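Local coordinates for hypothetical protein (Ruminococcus gnavus, PDB 4GL6) that is of unknown function but belongs to the DUF5037 family and folds into two separate beta sheets packed against helices, at residues Y163-R168 with S224-D228; M84-E89 with I101-I105; L25-Q29 with A39-T43; D49-F54 with R78-K82; Y180-S186 with I209-P214. All coordinates share one frame; numbering follows the deposited sequence.

Along the chain the order is interaction 3, then 4, then 2, with interaction 5 nested inside the loop that interaction 1 closes. Interaction 3 lies in the antiparallel sheet; interactions 2 and 5 both reach the mixed sheet. Helix 75-95 is shared by interactions 2 and 4, whose centres are about 9 Å apart and which meet where Arg78 bridges to Glu85. Interaction 4 also touches interaction 3, through Pro53 and Thr43, so the loop 49-54 connects the antiparallel sheet to the helix. Interaction 1 packs on interaction 2 through Tyr167 and Val166. Interactions 1 and 3 lie about 35 Å apart, centre to centre, on opposite sides of the chain's centre.

Interaction 1 of 5, residues Y163-R168 with S224-D228; sequences YEEVYR and SDKFD
Loop 224-228 runs beside helix 156-171, coming nearest at Arg168 and Asp225, whose CA atoms are 5.4 Å apart, and again one helical turn earlier at Glu164 and Lys226; no hydrogen bond crosses between the segments. This is helix-to-loop packing at the margin of the mixed sheet, the loop leading from its outermost strand 215-220 to helix 231-239. Phe227 contributes the largest share. With CG anti to the carbonyl carbon (chi1 -67°), its ring lies against the helix and spreads its far atoms over three residues: CE1 lies 3.7 Å from Tyr167 CG, CE2 is 3.5 Å from Glu164 N, and CZ is 3.8 Å from Tyr163 O. The Phe227 ring offers its edge to Tyr167 CG, and the planes of the two rings are inclined at 58°, an oblique aromatic pair. The tyrosine hydroxyls find partners outside the loop: Tyr167 OH with Leu176 O, Tyr163 OH with Glu159 OE2. At the outer end the aliphatic part of Arg168 crosses Asp225 at about a right angle, CD resting 3.5 Å from Asp225 O, while the guanidinium and carboxylate stay too far apart for an ion pair. Glu164 OE1 likewise stops 4.9 Å from Lys226 NZ, so charge attraction is probably a minor term. Within the loop, Ser224 OG donates to Lys226 O at 3.1 Å.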
# COMPACT_ATOMS: atom_id res chain seq x y z
N TYR A 163 -8.17 -6.67 -14.76
CA TYR A 163 -6.95 -6.63 -13.95
C TYR A 163 -5.73 -6.69 -14.86
O TYR A 163 -4.82 -5.87 -14.73
CB TYR A 163 -6.93 -7.71 -12.85
CG TYR A 163 -8.14 -7.74 -11.91
CD1 TYR A 163 -8.90 -6.58 -11.66
CD2 TYR A 163 -8.47 -8.91 -11.22
CE1 TYR A 163 -9.98 -6.62 -10.80
CE2 TYR A 163 -9.54 -8.94 -10.34
CZ TYR A 163 -10.30 -7.79 -10.14
OH TYR A 163 -11.38 -7.79 -9.28
N GLU A 164 -5.75 -7.64 -15.80
CA GLU A 164 -4.70 -7.78 -16.84
C GLU A 164 -4.43 -6.41 -17.53
O GLU A 164 -3.28 -6.00 -17.67
CB GLU A 164 -5.13 -8.87 -17.85
CG GLU A 164 -4.07 -9.47 -18.77
CD GLU A 164 -4.59 -10.73 -19.49
OE1 GLU A 164 -4.01 -11.84 -19.35
OE2 GLU A 164 -5.65 -10.65 -20.13
N GLU A 165 -5.50 -5.70 -17.89
CA GLU A 165 -5.39 -4.36 -18.51
C GLU A 165 -4.74 -3.32 -17.59
O GLU A 165 -3.92 -2.53 -18.06
CB GLU A 165 -6.76 -3.87 -19.05
CG GLU A 165 -6.76 -2.38 -19.46
CD GLU A 165 -7.80 -1.93 -20.47
OE1 GLU A 165 -8.62 -2.75 -20.95
OE2 GLU A 165 -7.77 -0.72 -20.81
N VAL A 166 -5.14 -3.29 -16.32
CA VAL A 166 -4.53 -2.34 -15.36
C VAL A 166 -3.02 -2.61 -15.23
O VAL A 166 -2.20 -1.71 -15.44
CB VAL A 166 -5.21 -2.41 -13.98
CG1 VAL A 166 -4.47 -1.57 -12.95
CG2 VAL A 166 -6.66 -1.95 -14.09
N TYR A 167 -2.67 -3.86 -14.97
CA TYR A 167 -1.26 -4.25 -14.82
C TYR A 167 -0.40 -4.12 -16.09
O TYR A 167 0.75 -3.72 -16.01
CB TYR A 167 -1.15 -5.63 -14.12
CG TYR A 167 -1.26 -5.51 -12.60
CD1 TYR A 167 -2.46 -5.15 -11.99
CD2 TYR A 167 -0.15 -5.74 -11.78
CE1 TYR A 167 -2.56 -5.04 -10.60
CE2 TYR A 167 -0.25 -5.64 -10.38
CZ TYR A 167 -1.45 -5.27 -9.80
OH TYR A 167 -1.53 -5.16 -8.43
N ARG A 168 -0.97 -4.40 -17.25
CA ARG A 168 -0.23 -4.26 -18.51
C ARG A 168 -0.14 -2.80 -19.02
O ARG A 168 0.94 -2.29 -19.30
CB ARG A 168 -0.86 -5.12 -19.59
CG ARG A 168 -0.13 -5.10 -20.94
CD ARG A 168 -0.91 -5.83 -22.02
NE ARG A 168 -2.25 -5.26 -22.26
CZ ARG A 168 -3.43 -5.84 -22.02
NH1 ARG A 168 -3.55 -7.10 -21.55
NH2 ARG A 168 -4.55 -5.16 -22.30
N SER A 224 6.74 -8.51 -19.53
CA SER A 224 5.69 -9.49 -19.79
C SER A 224 4.35 -8.75 -19.84
O SER A 224 4.10 -7.86 -19.04
CB SER A 224 5.67 -10.53 -18.68
OG SER A 224 4.71 -11.52 -18.93
N ASP A 225 3.50 -9.11 -20.80
CA ASP A 225 2.17 -8.50 -20.95
C ASP A 225 1.05 -9.26 -20.26
O ASP A 225 -0.09 -8.80 -20.27
CB ASP A 225 1.88 -8.28 -22.45
CG ASP A 225 2.80 -7.24 -23.09
OD1 ASP A 225 3.41 -6.40 -22.38
OD2 ASP A 225 2.92 -7.23 -24.33
N LYS A 226 1.39 -10.39 -19.64
CA LYS A 226 0.43 -11.28 -18.96
C LYS A 226 0.91 -11.60 -17.55
O LYS A 226 2.09 -11.45 -17.25
CB LYS A 226 0.30 -12.59 -19.74
CG LYS A 226 -0.11 -12.37 -21.21
CD LYS A 226 -1.06 -13.44 -21.71
CE LYS A 226 -1.56 -13.12 -23.11
NZ LYS A 226 -2.63 -14.07 -23.52
N PHE A 227 -0.03 -12.04 -16.71
CA PHE A 227 0.28 -12.48 -15.35
C PHE A 227 0.90 -13.86 -15.43
O PHE A 227 0.69 -14.58 -16.42
CB PHE A 227 -0.98 -12.64 -14.48
CG PHE A 227 -1.67 -11.35 -14.17
CD1 PHE A 227 -1.03 -10.35 -13.42
CD2 PHE A 227 -3.00 -11.14 -14.56
CE1 PHE A 227 -1.67 -9.16 -13.11
CE2 PHE A 227 -3.65 -9.95 -14.24
CZ PHE A 227 -2.99 -8.96 -13.52
N ASP A 228 1.61 -14.26 -14.38
CA ASP A 228 2.19 -15.61 -14.34
C ASP A 228 1.12 -16.70 -14.21
O ASP A 228 1.34 -17.84 -14.64
CB ASP A 228 3.24 -15.77 -13.22
CG ASP A 228 4.64 -15.27 -13.62
OD1 ASP A 228 4.81 -14.55 -14.64
OD2 ASP A 228 5.59 -15.61 -12.90

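Interaction 2 of 5, residues M84-E89 with I101-I105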
# COMPACT_ATOMS: atom_id res chain seq x y z
N MSE A 84 -1.48 3.99 -7.40
CA MSE A 84 -1.58 2.54 -7.67
C MSE A 84 -3.00 2.05 -7.29
O MSE A 84 -3.66 1.36 -8.06
CB MSE A 84 -0.48 1.75 -6.94
CG MSE A 84 -0.29 0.34 -7.49
SE MSE A 84 0.75 -0.76 -6.30
CE MSE A 84 0.89 -2.42 -7.32
N GLU A 85 -3.45 2.46 -6.11
CA GLU A 85 -4.79 2.19 -5.61
C GLU A 85 -5.86 2.69 -6.57
O GLU A 85 -6.80 1.97 -6.91
CB GLU A 85 -4.98 2.84 -4.23
CG GLU A 85 -4.17 2.13 -3.14
CD GLU A 85 -4.02 2.91 -1.85
OE1 GLU A 85 -4.71 3.93 -1.63
OE2 GLU A 85 -3.17 2.50 -1.04
N SER A 86 -5.69 3.92 -7.04
CA SER A 86 -6.64 4.55 -7.94
C SER A 86 -6.81 3.76 -9.26
O SER A 86 -7.92 3.49 -9.70
CB SER A 86 -6.21 5.99 -8.23
OG SER A 86 -7.21 6.66 -8.97
N MSE A 87 -5.68 3.41 -9.87
CA MSE A 87 -5.65 2.64 -11.13
C MSE A 87 -6.26 1.23 -10.99
O MSE A 87 -6.94 0.74 -11.90
CB MSE A 87 -4.21 2.58 -11.70
CG MSE A 87 -3.69 3.91 -12.24
SE MSE A 87 -1.77 3.86 -12.83
CE MSE A 87 -0.88 4.36 -11.17
N ILE A 88 -6.03 0.59 -9.84
CA ILE A 88 -6.65 -0.71 -9.57
C ILE A 88 -8.16 -0.52 -9.31
O ILE A 88 -8.97 -1.30 -9.82
CB ILE A 88 -5.96 -1.43 -8.42
CG1 ILE A 88 -4.53 -1.78 -8.85
CG2 ILE A 88 -6.70 -2.73 -8.08
CD1 ILE A 88 -3.68 -2.35 -7.75
N GLU A 89 -8.53 0.54 -8.57
CA GLU A 89 -9.94 0.82 -8.26
C GLU A 89 -10.82 0.97 -9.50
O GLU A 89 -11.97 0.55 -9.47
CB GLU A 89 -10.10 2.02 -7.31
CG GLU A 89 -11.51 2.13 -6.71
CD GLU A 89 -11.61 3.08 -5.51
OE1 GLU A 89 -10.64 3.77 -5.15
OE2 GLU A 89 -12.70 3.12 -4.91
N ILE A 101 -8.51 -1.30 -1.10
CA ILE A 101 -7.35 -1.47 -1.95
C ILE A 101 -6.17 -0.86 -1.22
O ILE A 101 -6.14 0.35 -0.99
CB ILE A 101 -7.55 -0.78 -3.31
CG1 ILE A 101 -8.82 -1.30 -4.00
CG2 ILE A 101 -6.31 -0.97 -4.17
CD1 ILE A 101 -9.23 -0.51 -5.23
N GLN A 102 -5.20 -1.69 -0.87
CA GLN A 102 -4.00 -1.26 -0.14
C GLN A 102 -2.75 -1.33 -1.04
O GLN A 102 -2.30 -2.42 -1.41
CB GLN A 102 -3.79 -2.14 1.07
CG GLN A 102 -2.74 -1.64 2.04
CD GLN A 102 -2.38 -2.69 3.05
OE1 GLN A 102 -1.77 -3.69 2.71
NE2 GLN A 102 -2.72 -2.45 4.29
N GLY A 103 -2.20 -0.17 -1.38
CA GLY A 103 -0.99 -0.09 -2.19
C GLY A 103 0.23 -0.25 -1.30
O GLY A 103 0.27 0.35 -0.24
N ASP A 104 1.20 -1.05 -1.75
CA ASP A 104 2.43 -1.36 -1.02
C ASP A 104 3.64 -1.06 -1.90
O ASP A 104 4.16 -1.95 -2.58
CB ASP A 104 2.37 -2.83 -0.57
CG ASP A 104 3.58 -3.28 0.26
OD1 ASP A 104 4.32 -2.46 0.85
OD2 ASP A 104 3.76 -4.50 0.35
N ILE A 105 4.03 0.21 -1.91
CA ILE A 105 5.16 0.73 -2.68
C ILE A 105 6.23 1.18 -1.70
O ILE A 105 5.94 1.96 -0.83
CB ILE A 105 4.72 1.90 -3.57
CG1 ILE A 105 3.77 1.39 -4.67
CG2 ILE A 105 5.93 2.58 -4.23
CD1 ILE A 105 3.06 2.45 -5.46
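Glu85 and Gly103 make the one hydrogen bond across this contact, in which helix 75-95 lies over strand 99-104, an outermost strand of the mixed sheet. The short axes approach to 7.9 Å and their directions differ by 138°, an oblique, roughly antiparallel crossing. The polar part rests on the Glu85 carboxylate: Gly103 N donates to Glu85 OE2 over 2.9 Å, at 160°, Glu85 OE2 accepting with its anti lone pair, while the same oxygen pairs with Arg78, two turns earlier in the helix. Gly103 has no side chain to interfere with the carboxylate. The apolar part is shared by two isoleucines. With CG1 anti to the carbonyl carbon (chi1 -57°), Ile101 sends CD1 to Glu89 CB at 3.4 Å, and CG2 to Glu85 CG at 3.9 Å and Ile88 CB at 4.3 Å. At the other end the CD1 of Ile105 touches the CB of Met84, a selenomethionine, at 3.9 Å, and its SE at 4.0 Å. The Glu89 carboxylate looks elsewhere, to the hydroxyl of Tyr99. With an alanine in place of Glu85, the N-H of Gly103 would probably lose its acceptor and Arg78 a carboxylate partner. A buried carboxylate that takes both a backbone N-H and a guanidinium is likely to remain ionised, its charge compensated from the helix itself.

Interaction 3 of 5, residues L25-Q29 with A39-T43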
# COMPACT_ATOMS: atom_id res chain seq x y z
N LEU A 25 -1.61 8.34 13.73
CA LEU A 25 -2.53 7.40 14.40
C LEU A 25 -1.84 6.66 15.54
O LEU A 25 -2.44 6.42 16.57
CB LEU A 25 -3.13 6.40 13.40
CG LEU A 25 -3.97 7.01 12.27
CD1 LEU A 25 -4.40 5.92 11.30
CD2 LEU A 25 -5.19 7.77 12.79
N SER A 26 -0.58 6.30 15.34
CA SER A 26 0.23 5.62 16.37
C SER A 26 1.69 5.61 15.95
O SER A 26 2.05 5.90 14.79
CB SER A 26 -0.21 4.17 16.56
OG SER A 26 -0.04 3.42 15.37
N TRP A 27 2.54 5.29 16.92
CA TRP A 27 3.95 5.15 16.63
C TRP A 27 4.60 4.16 17.51
O TRP A 27 4.20 3.93 18.65
CB TRP A 27 4.71 6.48 16.58
CG TRP A 27 4.78 7.27 17.83
CD1 TRP A 27 4.01 8.38 18.17
CD2 TRP A 27 5.71 7.11 18.94
NE1 TRP A 27 4.38 8.88 19.38
CE2 TRP A 27 5.39 8.16 19.90
CE3 TRP A 27 6.74 6.22 19.23
CZ2 TRP A 27 6.07 8.30 21.09
CZ3 TRP A 27 7.43 6.37 20.44
CH2 TRP A 27 7.10 7.39 21.35
N ASN A 28 5.69 3.64 16.97
CA ASN A 28 6.40 2.52 17.48
C ASN A 28 7.91 2.84 17.54
O ASN A 28 8.44 3.46 16.62
CB ASN A 28 6.05 1.43 16.46
CG ASN A 28 6.73 0.14 16.72
OD1 ASN A 28 7.01 -0.23 17.87
ND2 ASN A 28 6.98 -0.58 15.64
N GLN A 29 8.58 2.46 18.64
CA GLN A 29 10.03 2.68 18.80
C GLN A 29 10.66 1.44 19.38
O GLN A 29 10.87 1.36 20.58
CB GLN A 29 10.35 3.92 19.67
CG GLN A 29 11.84 4.30 19.65
CD GLN A 29 12.18 5.44 20.58
OE1 GLN A 29 11.54 5.64 21.62
NE2 GLN A 29 13.23 6.17 20.23
N ALA A 39 15.22 4.49 16.01
CA ALA A 39 14.29 5.08 15.06
C ALA A 39 12.83 4.96 15.53
O ALA A 39 12.46 3.96 16.18
CB ALA A 39 14.45 4.42 13.69
N ILE A 40 12.03 5.98 15.23
CA ILE A 40 10.60 6.03 15.54
C ILE A 40 9.85 5.76 14.24
O ILE A 40 10.03 6.51 13.26
CB ILE A 40 10.15 7.39 16.08
CG1 ILE A 40 10.87 7.74 17.38
CG2 ILE A 40 8.65 7.38 16.38
CD1 ILE A 40 10.58 9.15 17.86
N TYR A 41 9.01 4.73 14.24
CA TYR A 41 8.18 4.33 13.09
C TYR A 41 6.73 4.76 13.37
O TYR A 41 6.07 4.19 14.22
CB TYR A 41 8.33 2.82 12.79
CG TYR A 41 9.77 2.42 12.47
CD1 TYR A 41 10.28 2.52 11.17
CD2 TYR A 41 10.63 1.93 13.49
CE1 TYR A 41 11.59 2.16 10.89
CE2 TYR A 41 11.94 1.56 13.21
CZ TYR A 41 12.43 1.68 11.92
OH TYR A 41 13.74 1.33 11.65
N ALA A 42 6.26 5.76 12.63
CA ALA A 42 4.96 6.38 12.81
C ALA A 42 3.95 6.03 11.71
O ALA A 42 4.26 6.23 10.53
CB ALA A 42 5.16 7.90 12.83
N THR A 43 2.75 5.56 12.09
CA THR A 43 1.65 5.32 11.15
C THR A 43 0.85 6.62 11.06
O THR A 43 0.23 7.03 12.04
CB THR A 43 0.75 4.17 11.62
OG1 THR A 43 1.53 2.97 11.55
CG2 THR A 43 -0.48 4.01 10.74
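A beta hairpin, strands 22-28 and 40-46, is joined here in antiparallel register, with a classic beta bulge where Leu25 and Ser26 both face Thr43. The short strand axes run 4.6 Å apart with their directions at 163°. At the bulge Thr43 O accepts from Leu25 N at 2.8 Å and, weakly, from Ser26 N at 3.5 Å, while Thr43 N returns a bond to Ser26 O. Asn28 and Tyr41 form a second hydrogen-bonded pair, Tyr41 N giving its hydrogen to Asn28 O at 2.8 Å, and Asn28 N in turn to Tyr41 O. Between them Trp27 and Ala42 are a non-hydrogen-bonded pair with CA atoms 4.1 Å apart, where Trp27 CA makes a CA-H...O contact to Tyr41 O. On the face of Trp27 and Ala42 the indole is placed with CG between the backbone N and the carbonyl carbon (chi1 64°); this folds the six-membered part of the ring toward Ile40, whose CG2 approaches Trp27 CE3 to 3.6 Å from an oblique direction. Trp27 CB meanwhile touches Ala42 CB at 4.0 Å. Near the turn Gln29 crosses Ile40 at a slant, NE2 4.0 Å from Ile40 CG1 and bonded to Gly38 O and Asn37 OD1. Helix 6-18 covers the Trp27 face, Ile6 reaching Trp27 and Ile40 and Ile10 reaching Ala42, and beyond strand 40-46 the sheet continues with strand 54-59, bonded to Ile40 and Ala42.

Interaction 4 of 5, residues D49-F54 with R78-K82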
# COMPACT_ATOMS: atom_id res chain seq x y z
N ASP A 49 -7.19 12.11 3.14
CA ASP A 49 -7.19 10.68 2.71
C ASP A 49 -7.13 9.81 3.98
O ASP A 49 -6.27 8.95 4.13
CB ASP A 49 -6.00 10.44 1.77
CG ASP A 49 -6.09 9.15 0.97
OD1 ASP A 49 -7.10 8.39 1.05
OD2 ASP A 49 -5.12 8.92 0.23
N PRO A 50 -8.09 10.02 4.89
CA PRO A 50 -8.02 9.42 6.22
C PRO A 50 -8.12 7.91 6.34
O PRO A 50 -7.78 7.40 7.41
CB PRO A 50 -9.21 10.08 6.93
CG PRO A 50 -10.23 10.23 5.85
CD PRO A 50 -9.46 10.49 4.58
N LYS A 51 -8.59 7.21 5.31
CA LYS A 51 -8.74 5.75 5.40
C LYS A 51 -7.48 4.96 5.01
O LYS A 51 -7.44 3.76 5.25
CB LYS A 51 -9.91 5.28 4.53
CG LYS A 51 -11.27 5.92 4.79
CD LYS A 51 -12.00 5.38 6.03
CE LYS A 51 -13.40 6.00 6.14
NZ LYS A 51 -14.29 5.31 7.12
N HIS A 52 -6.45 5.62 4.44
CA HIS A 52 -5.22 4.95 3.95
C HIS A 52 -3.93 5.40 4.59
O HIS A 52 -3.27 6.34 4.10
CB HIS A 52 -5.13 5.12 2.46
CG HIS A 52 -6.21 4.41 1.74
ND1 HIS A 52 -6.13 3.10 1.43
CD2 HIS A 52 -7.45 4.84 1.31
CE1 HIS A 52 -7.24 2.72 0.81
NE2 HIS A 52 -8.06 3.79 0.73
N PRO A 53 -3.54 4.73 5.68
CA PRO A 53 -2.34 5.17 6.39
C PRO A 53 -1.02 4.88 5.68
O PRO A 53 -0.97 4.05 4.78
CB PRO A 53 -2.41 4.42 7.72
CG PRO A 53 -3.19 3.20 7.41
CD PRO A 53 -4.13 3.53 6.31
N PHE A 54 0.02 5.60 6.09
CA PHE A 54 1.38 5.42 5.58
C PHE A 54 2.40 5.54 6.69
O PHE A 54 2.16 6.26 7.66
CB PHE A 54 1.70 6.40 4.47
CG PHE A 54 1.71 7.84 4.88
CD1 PHE A 54 0.52 8.55 4.98
CD2 PHE A 54 2.92 8.51 5.12
CE1 PHE A 54 0.53 9.89 5.35
CE2 PHE A 54 2.94 9.85 5.48
CZ PHE A 54 1.74 10.55 5.60
N ARG A 78 3.64 7.38 -0.23
CA ARG A 78 2.17 7.33 -0.08
C ARG A 78 1.44 7.84 -1.32
O ARG A 78 0.45 7.25 -1.73
CB ARG A 78 1.69 8.11 1.16
CG ARG A 78 0.18 8.34 1.28
CD ARG A 78 -0.59 7.02 1.27
NE ARG A 78 -1.93 7.16 0.71
CZ ARG A 78 -2.68 6.16 0.24
NH1 ARG A 78 -2.24 4.91 0.21
NH2 ARG A 78 -3.88 6.42 -0.25
N LEU A 79 1.93 8.94 -1.88
CA LEU A 79 1.34 9.50 -3.09
C LEU A 79 1.43 8.50 -4.26
O LEU A 79 0.50 8.44 -5.07
CB LEU A 79 2.02 10.82 -3.46
CG LEU A 79 1.88 11.98 -2.48
CD1 LEU A 79 2.78 13.14 -2.93
CD2 LEU A 79 0.44 12.41 -2.33
N LEU A 80 2.53 7.74 -4.33
CA LEU A 80 2.68 6.71 -5.37
C LEU A 80 1.66 5.56 -5.10
O LEU A 80 0.99 5.11 -6.03
CB LEU A 80 4.13 6.21 -5.50
CG LEU A 80 5.18 7.14 -6.17
CD1 LEU A 80 6.59 6.59 -5.99
CD2 LEU A 80 4.92 7.35 -7.66
N ALA A 81 1.52 5.14 -3.84
CA ALA A 81 0.51 4.15 -3.43
C ALA A 81 -0.90 4.61 -3.77
O ALA A 81 -1.68 3.82 -4.29
CB ALA A 81 0.58 3.82 -1.93
N LYS A 82 -1.21 5.88 -3.51
CA LYS A 82 -2.54 6.46 -3.82
C LYS A 82 -2.88 6.28 -5.32
O LYS A 82 -4.02 5.92 -5.67
CB LYS A 82 -2.61 7.95 -3.40
CG LYS A 82 -3.96 8.66 -3.57
CD LYS A 82 -3.92 10.08 -3.01
CE LYS A 82 -5.19 10.88 -3.32
NZ LYS A 82 -6.43 10.19 -2.84
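Arg78 lies against the loop 49-54 along its whole length. Its CB rests 3.7 Å from Phe54 CB, and CG is 3.7 Å from Phe54 CD1, the aliphatic chain crossing that side chain at about a right angle. A bend at chi2 (57°) then turns the chain along the loop, so that CD passes 4.0 Å from His52 O. The guanidinium has a partner on each face: CZ sits 3.5 Å from His52 CB, and Lys82 N lies over the centre of the opposite face. At the tip, NH2 donates to Asp49 OD2 at 2.8 Å and 161°, within the guanidinium plane but 31° out of the carboxylate plane, on its syn side. Asp49 OD2 also faces Lys82 NZ, at 3.6 Å, a longer salt bridge reached from one helical turn further on. A leucine in place of Arg78 would probably leave Asp49 with Lys82 as its remaining cationic mate here and Glu85, the partner of NH1, without its guanidinium. Asp49, Arg78 and Lys82 thus form a salt-bridge network, tying the type I turn Asp49-His52 to helix 75-95.

Interaction 5 of 5, residues Y180-S186 with I209-P214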
# COMPACT_ATOMS: atom_id res chain seq x y z
N TYR A 180 -8.24 -10.82 -2.19
CA TYR A 180 -8.90 -11.65 -1.17
C TYR A 180 -10.40 -11.47 -1.31
O TYR A 180 -10.87 -10.32 -1.33
CB TYR A 180 -8.47 -11.20 0.24
CG TYR A 180 -7.05 -11.56 0.62
CD1 TYR A 180 -5.99 -10.75 0.26
CD2 TYR A 180 -6.78 -12.70 1.40
CE1 TYR A 180 -4.68 -11.07 0.63
CE2 TYR A 180 -5.48 -13.03 1.77
CZ TYR A 180 -4.43 -12.20 1.37
OH TYR A 180 -3.15 -12.49 1.74
N TYR A 181 -11.14 -12.57 -1.46
CA TYR A 181 -12.62 -12.57 -1.54
C TYR A 181 -13.16 -13.00 -0.17
O TYR A 181 -13.44 -14.18 0.08
CB TYR A 181 -13.09 -13.47 -2.66
CG TYR A 181 -12.65 -13.00 -4.03
CD1 TYR A 181 -11.44 -13.42 -4.59
CD2 TYR A 181 -13.43 -12.12 -4.77
CE1 TYR A 181 -11.03 -12.99 -5.85
CE2 TYR A 181 -13.03 -11.67 -6.03
CZ TYR A 181 -11.84 -12.12 -6.58
OH TYR A 181 -11.44 -11.67 -7.83
N LEU A 182 -13.29 -12.02 0.72
CA LEU A 182 -13.72 -12.23 2.10
C LEU A 182 -15.24 -12.26 2.25
O LEU A 182 -15.96 -11.60 1.50
CB LEU A 182 -13.20 -11.09 2.99
CG LEU A 182 -11.71 -10.80 3.01
CD1 LEU A 182 -11.48 -9.63 3.95
CD2 LEU A 182 -10.93 -12.01 3.50
N ASP A 183 -15.72 -13.02 3.23
CA ASP A 183 -17.14 -13.04 3.56
C ASP A 183 -17.44 -11.68 4.23
O ASP A 183 -16.51 -11.02 4.77
CB ASP A 183 -17.52 -14.25 4.43
CG ASP A 183 -16.93 -14.18 5.85
OD1 ASP A 183 -17.55 -13.55 6.76
OD2 ASP A 183 -15.85 -14.79 6.04
N HIS A 184 -18.71 -11.28 4.19
CA HIS A 184 -19.16 -9.97 4.70
C HIS A 184 -18.66 -9.61 6.09
O HIS A 184 -17.98 -8.59 6.25
CB HIS A 184 -20.69 -9.84 4.60
CG HIS A 184 -21.22 -8.48 5.03
ND1 HIS A 184 -20.94 -7.35 4.35
CD2 HIS A 184 -22.03 -8.12 6.10
CE1 HIS A 184 -21.55 -6.31 4.97
NE2 HIS A 184 -22.22 -6.78 6.04
N LYS A 185 -18.94 -10.45 7.08
CA LYS A 185 -18.51 -10.16 8.45
C LYS A 185 -16.97 -10.08 8.57
O LYS A 185 -16.44 -9.18 9.22
CB LYS A 185 -19.18 -11.12 9.46
CG LYS A 185 -20.71 -10.96 9.46
CD LYS A 185 -21.44 -11.67 10.60
CE LYS A 185 -22.94 -11.44 10.53
NZ LYS A 185 -23.65 -11.95 11.73
N SER A 186 -16.26 -10.98 7.90
CA SER A 186 -14.79 -10.92 7.86
C SER A 186 -14.29 -9.63 7.28
O SER A 186 -13.35 -9.04 7.82
CB SER A 186 -14.16 -12.07 7.06
OG SER A 186 -14.01 -13.17 7.91
N ILE A 209 -8.25 -13.26 10.75
CA ILE A 209 -9.50 -13.00 10.01
C ILE A 209 -9.39 -13.46 8.56
O ILE A 209 -10.31 -14.10 8.05
CB ILE A 209 -9.89 -11.52 10.00
CG1 ILE A 209 -10.27 -11.05 11.39
CG2 ILE A 209 -11.07 -11.28 9.05
CD1 ILE A 209 -10.16 -9.56 11.56
N ILE A 210 -8.28 -13.13 7.91
CA ILE A 210 -8.09 -13.49 6.50
C ILE A 210 -7.62 -14.92 6.24
O ILE A 210 -7.69 -15.34 5.09
CB ILE A 210 -7.20 -12.47 5.75
CG1 ILE A 210 -5.71 -12.67 6.05
CG2 ILE A 210 -7.69 -11.05 6.00
CD1 ILE A 210 -4.79 -11.66 5.39
N GLU A 211 -7.13 -15.65 7.26
CA GLU A 211 -6.64 -17.04 7.09
C GLU A 211 -7.72 -17.95 6.53
O GLU A 211 -8.84 -17.95 7.03
CB GLU A 211 -6.18 -17.65 8.43
CG GLU A 211 -5.37 -18.95 8.36
CD GLU A 211 -3.85 -18.75 8.47
OE1 GLU A 211 -3.38 -18.09 9.43
OE2 GLU A 211 -3.10 -19.28 7.62
N GLY A 212 -7.39 -18.72 5.49
CA GLY A 212 -8.31 -19.67 4.88
C GLY A 212 -9.27 -19.09 3.86
O GLY A 212 -9.81 -19.84 3.06
N GLN A 213 -9.49 -17.78 3.89
CA GLN A 213 -10.36 -17.09 2.92
C GLN A 213 -9.73 -17.24 1.53
O GLN A 213 -8.50 -17.19 1.41
CB GLN A 213 -10.51 -15.60 3.27
CG GLN A 213 -11.18 -15.29 4.62
CD GLN A 213 -12.69 -15.41 4.63
OE1 GLN A 213 -13.36 -15.53 3.61
NE2 GLN A 213 -13.23 -15.33 5.81
N PRO A 214 -10.56 -17.42 0.48
CA PRO A 214 -10.01 -17.59 -0.86
C PRO A 214 -9.35 -16.32 -1.37
O PRO A 214 -9.90 -15.23 -1.20
CB PRO A 214 -11.24 -17.93 -1.71
CG PRO A 214 -12.37 -17.30 -1.00
CD PRO A 214 -12.04 -17.39 0.46
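Gln213 and Asp183 cross at about a right angle, their amide and carboxylate planes 36° apart. Gln213 NE2 donates to Asp183 OD2 at 2.7 Å, arriving nearly along the C-O axis, while Gln213 OE1 takes a weak bond from Asp183 N. With CG anti to the carbonyl carbon (chi1 -63°), Gln213 lays CG 3.5 Å from Leu182 CD2, and the bend at chi2 (-78°) then swings the amide to Asp183. Asp183 is the N-cap of helix 184-194: its OD1 accepts Ser186 N at 3.1 Å, from above the carboxylate plane, and OD2 also takes the hydroxyl of Ser186. Further along, Ile210 CD1 comes obliquely to Tyr180 CE2 at 3.9 Å, and Ile209 CG2 leans on Ser186 O. Tyr181 N donates to Pro214 O at 2.9 Å. The type II turn Ile210-Gln213, leaving helix 204-210, thus rests beside the junction of strand 175-182 with helix 184-194, just before strand 215-220 joins the mixed sheet antiparallel to strand 175-182.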